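Local coordinates for protein CalS11 (Micromonospora echinospora, PDB 3TOS) that probably transfers a methyl group to an oxygen atom during calicheamicin biosynthesis and binds S-adenosyl-L-homocysteine, the spent form of the methyl donor, at residues B[7-12]-B[121-126]; B[74-79]-B[186-191]. All blocks are in the same frame, centred on the assembly; numbering follows the deposited sequence.

Contact 2 lies near the centre of the chain. There strand 72-76 pairs with strand 183-188, and the loops that follow bind S-adenosyl-L-homocysteine. Contact 1 lies at the surface, where the N-terminal loop before helix 17-31 meets the loop between strand 103-107 and helix 136-148. The centres of contact 1 and contact 2 are 21 Å apart, and the two do not touch. Both lie near a bound glutamic acid: it touches Asp189 and Asp191 of contact 2, and the side chain of Phe12 in contact 1 is about 7 Å from it. Contact 2 forms part of the S-adenosyl-L-homocysteine pocket and, through Asp189, of the glutamate pocket. Contact 1 lies near the glutamate pocket.

Contact 1: residues B[7-12]-B[121-126]; sequences QDLRAF and VGPTAY
Leu9 and Gly122 are the closest backbone pair, with 7.4 Å between Leu9 CA and Gly122 CA. The backbones stay apart, and side chains of 7-12, chiefly the Phe12 ring, reach both side chain and backbone of 121-126. With Phe12 CG beside the backbone N and anti to the carbonyl carbon (chi1 -56°), the far end of the ring meets Val121 and Gly122. Phe12 CZ is 3.7 Å from Val121 CG1, and Phe12 CE2 is 3.8 Å from Gly122 CA. Both partners approach the ring obliquely. Leu9 adds a looser touch, its CD2 lying 4.1 Å from Pro123 CD as the two side chains pass in opposite directions. Asp8 OD2 takes two bonds, from Arg10 N in an Asx turn and from Arg10 NE at 3.1 Å. The second is nearly straight (164°) and lies close to the guanidinium plane. Asp8 OD1 also bonds Thr157 OG1 of a second subunit, so the turn lies at a subunit interface. Phe12 also packs on Lys222, a glutamate-binding residue, and Val121 on Pro224, next to glutamate-binding Trp223. The contact is apolar and buries 190 Å² in all. It relies on shape, while directional bonds of 7-12 form within the segment and to the second subunit.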
# COMPACT_ATOMS: atom_id res chain seq x y z
N GLN B 7 -29.84 37.84 -20.16
CA GLN B 7 -28.89 36.76 -19.97
C GLN B 7 -28.00 36.55 -21.21
O GLN B 7 -28.50 36.58 -22.33
CB GLN B 7 -29.69 35.48 -19.73
CG GLN B 7 -28.86 34.19 -19.67
CD GLN B 7 -27.94 34.10 -18.44
OE1 GLN B 7 -26.70 33.85 -18.55
NE2 GLN B 7 -28.54 34.25 -17.26
N ASP B 8 -26.70 36.31 -21.02
CA ASP B 8 -25.83 35.95 -22.13
C ASP B 8 -25.98 34.44 -22.30
O ASP B 8 -25.55 33.66 -21.41
CB ASP B 8 -24.37 36.31 -21.80
CG ASP B 8 -23.38 35.89 -22.91
OD1 ASP B 8 -22.15 36.06 -22.69
OD2 ASP B 8 -23.82 35.38 -23.98
N LEU B 9 -26.64 34.01 -23.39
CA LEU B 9 -26.86 32.56 -23.58
C LEU B 9 -25.56 31.80 -23.80
O LEU B 9 -25.51 30.59 -23.54
CB LEU B 9 -27.82 32.25 -24.74
CG LEU B 9 -29.22 32.80 -24.49
CD1 LEU B 9 -30.10 32.47 -25.68
CD2 LEU B 9 -29.81 32.24 -23.25
N ARG B 10 -24.50 32.50 -24.22
CA ARG B 10 -23.20 31.84 -24.42
C ARG B 10 -22.54 31.49 -23.10
O ARG B 10 -21.54 30.76 -23.08
CB ARG B 10 -22.23 32.73 -25.21
CG ARG B 10 -22.69 33.08 -26.64
CD ARG B 10 -21.74 34.22 -27.20
NE ARG B 10 -21.74 35.37 -26.26
CZ ARG B 10 -20.78 36.32 -26.16
NH1 ARG B 10 -20.89 37.30 -25.22
NH2 ARG B 10 -19.70 36.27 -26.95
N ALA B 11 -23.12 31.94 -21.98
CA ALA B 11 -22.58 31.56 -20.66
C ALA B 11 -23.00 30.16 -20.23
O ALA B 11 -22.50 29.63 -19.24
CB ALA B 11 -23.00 32.57 -19.58
N PHE B 12 -23.97 29.60 -20.93
CA PHE B 12 -24.37 28.21 -20.74
C PHE B 12 -23.55 27.29 -21.63
O PHE B 12 -23.13 27.67 -22.75
CB PHE B 12 -25.86 28.00 -21.04
CG PHE B 12 -26.78 28.89 -20.22
CD1 PHE B 12 -26.68 28.95 -18.85
CD2 PHE B 12 -27.76 29.65 -20.85
CE1 PHE B 12 -27.55 29.76 -18.11
CE2 PHE B 12 -28.62 30.48 -20.10
CZ PHE B 12 -28.50 30.52 -18.73
N VAL B 121 -34.01 29.50 -15.96
CA VAL B 121 -32.73 30.23 -16.12
C VAL B 121 -32.37 30.30 -17.62
O VAL B 121 -32.05 31.37 -18.15
CB VAL B 121 -31.56 29.51 -15.38
CG1 VAL B 121 -30.27 30.29 -15.52
CG2 VAL B 121 -31.89 29.32 -13.96
N GLY B 122 -32.38 29.14 -18.28
CA GLY B 122 -32.12 29.06 -19.72
C GLY B 122 -33.39 28.96 -20.51
O GLY B 122 -34.49 28.94 -19.93
N PRO B 123 -33.26 28.81 -21.84
CA PRO B 123 -34.41 28.93 -22.74
C PRO B 123 -35.10 27.60 -23.02
O PRO B 123 -35.98 27.48 -23.90
CB PRO B 123 -33.78 29.49 -24.02
CG PRO B 123 -32.39 28.89 -24.04
CD PRO B 123 -31.97 28.85 -22.55
N THR B 124 -34.71 26.55 -22.31
CA THR B 124 -35.40 25.27 -22.53
C THR B 124 -36.16 24.75 -21.32
O THR B 124 -36.67 23.61 -21.33
CB THR B 124 -34.47 24.16 -23.08
OG1 THR B 124 -33.38 23.98 -22.17
CG2 THR B 124 -33.95 24.55 -24.45
N ALA B 125 -36.34 25.61 -20.33
CA ALA B 125 -37.11 25.24 -19.13
C ALA B 125 -38.61 25.55 -19.32
O ALA B 125 -39.14 26.55 -18.81
CB ALA B 125 -36.53 25.93 -17.89
N TYR B 126 -39.29 24.69 -20.08
CA TYR B 126 -40.71 24.87 -20.29
C TYR B 126 -41.39 23.51 -20.39
O TYR B 126 -40.74 22.48 -20.68
CB TYR B 126 -41.01 25.75 -21.53
CG TYR B 126 -40.34 25.28 -22.80
CD1 TYR B 126 -40.77 24.12 -23.45
CD2 TYR B 126 -39.24 25.95 -23.34
CE1 TYR B 126 -40.16 23.62 -24.65
CE2 TYR B 126 -38.62 25.47 -24.53
CZ TYR B 126 -39.07 24.31 -25.16
OH TYR B 126 -38.43 23.87 -26.32

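Contact 2: residues B[74-79]-B[186-191]; sequences MEFGVR and AYFDLD. With SAH (S-adenosyl-L-homocysteine), chain O.
Tyr187 N bonds Met74 O at 2.8 Å, and Phe76 N bonds Tyr187 O at 2.9 Å, joining two parallel strands whose axes differ by 14°. Asp189 N continues the pairing past the strand ends with a bond to Phe76 O. Gly77 CA makes a CA-H...O contact with Asp189 O; a beta carbon on Gly77 would point at that oxygen and clash. Aromatic packing fills the side of the sheet that carries Phe76 and Phe188. Phe76 turns its edge to the Phe188 face, with CD2 over the ring centre and planes at 51°. Ala186 CB sits at the edge of the Phe76 ring, and Leu190 CG packs on Phe76 CB. Helices 193-203 and 167-177 pack on this side. On the other side Glu75 and Tyr187 run side by side. Glu75 OE2 bonds His83, and Tyr187 OH bonds Asp216. SAH N donates to Gly77 O at 2.8 Å and to Asp189 OD2 at 2.7 Å, on a branch whose CG is anti to the backbone N (chi1 -160°). SAH N is also 2.9 Å from Glu75 OE2, which probably eases the repulsion between the two carboxylates. Leu190 CD2 lies 3.5 Å from SAH C4 in the adenine. Binding at the C-terminal ends of adjacent parallel strands is characteristic of Rossmann-like, SAM-dependent methyltransferases.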
# COMPACT_ATOMS: atom_id res chain seq x y z
N MSE B 74 -31.60 2.78 -10.57
CA MSE B 74 -32.71 3.65 -10.97
C MSE B 74 -32.21 4.86 -11.71
O MSE B 74 -31.21 5.47 -11.29
CB MSE B 74 -33.50 4.12 -9.74
CG MSE B 74 -34.21 2.96 -9.04
SE MSE B 74 -35.28 3.74 -7.60
CE MSE B 74 -36.28 2.14 -7.29
N GLU B 75 -32.88 5.23 -12.83
CA GLU B 75 -32.59 6.51 -13.51
C GLU B 75 -33.85 7.31 -13.46
O GLU B 75 -34.91 6.81 -13.81
CB GLU B 75 -32.13 6.35 -14.97
CG GLU B 75 -31.82 7.77 -15.53
CD GLU B 75 -31.28 7.76 -16.93
OE1 GLU B 75 -31.78 6.97 -17.78
OE2 GLU B 75 -30.37 8.56 -17.19
N PHE B 76 -33.75 8.54 -12.95
CA PHE B 76 -34.88 9.46 -12.96
C PHE B 76 -34.60 10.46 -14.09
O PHE B 76 -33.72 11.35 -13.98
CB PHE B 76 -34.98 10.17 -11.61
CG PHE B 76 -34.87 9.20 -10.45
CD1 PHE B 76 -35.89 8.28 -10.19
CD2 PHE B 76 -33.72 9.20 -9.64
CE1 PHE B 76 -35.75 7.34 -9.10
CE2 PHE B 76 -33.55 8.25 -8.62
CZ PHE B 76 -34.61 7.34 -8.33
N GLY B 77 -35.33 10.30 -15.19
CA GLY B 77 -35.12 11.15 -16.39
C GLY B 77 -34.43 10.28 -17.42
O GLY B 77 -33.19 10.17 -17.42
N VAL B 78 -35.22 9.68 -18.31
CA VAL B 78 -34.73 8.64 -19.24
C VAL B 78 -34.63 9.19 -20.65
O VAL B 78 -33.70 8.84 -21.36
CB VAL B 78 -35.76 7.48 -19.22
CG1 VAL B 78 -35.47 6.39 -20.27
CG2 VAL B 78 -35.72 6.83 -17.80
N ARG B 79 -35.58 10.02 -21.08
CA ARG B 79 -35.65 10.49 -22.48
C ARG B 79 -35.66 9.33 -23.48
O ARG B 79 -36.58 8.49 -23.39
CB ARG B 79 -34.56 11.54 -22.82
CG ARG B 79 -34.96 12.46 -24.03
CD ARG B 79 -33.78 13.32 -24.37
NE ARG B 79 -34.05 14.15 -25.54
CZ ARG B 79 -33.19 15.03 -26.08
NH1 ARG B 79 -31.96 15.16 -25.61
NH2 ARG B 79 -33.52 15.73 -27.18
N ALA B 186 -28.57 5.43 -7.86
CA ALA B 186 -29.70 6.33 -8.15
C ALA B 186 -29.14 7.44 -9.01
O ALA B 186 -28.28 8.23 -8.54
CB ALA B 186 -30.28 6.91 -6.88
N TYR B 187 -29.53 7.45 -10.31
CA TYR B 187 -29.03 8.43 -11.27
C TYR B 187 -30.06 9.53 -11.51
O TYR B 187 -31.08 9.32 -12.15
CB TYR B 187 -28.60 7.73 -12.59
CG TYR B 187 -27.70 8.67 -13.38
CD1 TYR B 187 -28.24 9.61 -14.28
CD2 TYR B 187 -26.32 8.66 -13.20
CE1 TYR B 187 -27.42 10.54 -14.92
CE2 TYR B 187 -25.49 9.56 -13.86
CZ TYR B 187 -26.04 10.49 -14.70
OH TYR B 187 -25.20 11.39 -15.34
N PHE B 188 -29.78 10.72 -10.99
CA PHE B 188 -30.70 11.84 -11.16
C PHE B 188 -30.41 12.62 -12.42
O PHE B 188 -29.36 13.29 -12.54
CB PHE B 188 -30.54 12.79 -9.95
CG PHE B 188 -31.23 12.26 -8.73
CD1 PHE B 188 -30.61 11.29 -7.91
CD2 PHE B 188 -32.47 12.74 -8.38
CE1 PHE B 188 -31.27 10.78 -6.76
CE2 PHE B 188 -33.12 12.27 -7.26
CZ PHE B 188 -32.51 11.28 -6.40
N ASP B 189 -31.36 12.61 -13.32
CA ASP B 189 -31.25 13.36 -14.57
C ASP B 189 -32.58 13.99 -14.96
O ASP B 189 -33.00 13.97 -16.14
CB ASP B 189 -30.74 12.47 -15.72
CG ASP B 189 -30.17 13.27 -16.87
OD1 ASP B 189 -30.10 14.51 -16.76
OD2 ASP B 189 -29.78 12.65 -17.89
N LEU B 190 -33.24 14.60 -13.97
CA LEU B 190 -34.54 15.25 -14.22
C LEU B 190 -34.40 16.72 -14.50
O LEU B 190 -35.38 17.34 -14.96
CB LEU B 190 -35.45 15.13 -12.98
CG LEU B 190 -35.73 13.71 -12.45
CD1 LEU B 190 -36.10 13.82 -10.96
CD2 LEU B 190 -36.93 13.15 -13.23
N ASP B 191 -33.23 17.29 -14.16
CA ASP B 191 -32.95 18.76 -14.33
C ASP B 191 -33.64 19.69 -13.34
O ASP B 191 -33.04 20.65 -12.91
CB ASP B 191 -33.21 19.25 -15.78
CG ASP B 191 -32.35 18.52 -16.78
OD1 ASP B 191 -31.12 18.41 -16.54
OD2 ASP B 191 -32.89 18.00 -17.80
N SAH O . -30.98 10.54 -19.16
CA SAH O . -31.34 11.06 -20.52
CB SAH O . -31.69 12.53 -20.52
CG SAH O . -32.97 12.83 -19.71
SD SAH O . -33.59 14.44 -20.16
C SAH O . -30.11 10.83 -21.40
O SAH O . -30.14 11.14 -22.63
OXT SAH O . -29.12 10.23 -20.97
C5' SAH O . -34.61 14.89 -18.74
C4' SAH O . -35.85 13.95 -18.52
O4' SAH O . -36.40 14.22 -17.23
C3' SAH O . -36.94 14.30 -19.54
O3' SAH O . -37.21 13.16 -20.40
C2' SAH O . -38.11 14.71 -18.66
O2' SAH O . -39.41 14.32 -19.15
C1' SAH O . -37.77 13.99 -17.33
N9 SAH O . -38.44 14.62 -16.17
C8 SAH O . -38.26 15.87 -15.67
N7 SAH O . -39.14 16.02 -14.65
C5 SAH O . -39.89 14.91 -14.52
C6 SAH O . -40.97 14.48 -13.62
N6 SAH O . -41.47 15.34 -12.71
N1 SAH O . -41.44 13.22 -13.79
C2 SAH O . -40.93 12.37 -14.74
N3 SAH O . -39.98 12.72 -15.64
C4 SAH O . -39.41 13.97 -15.49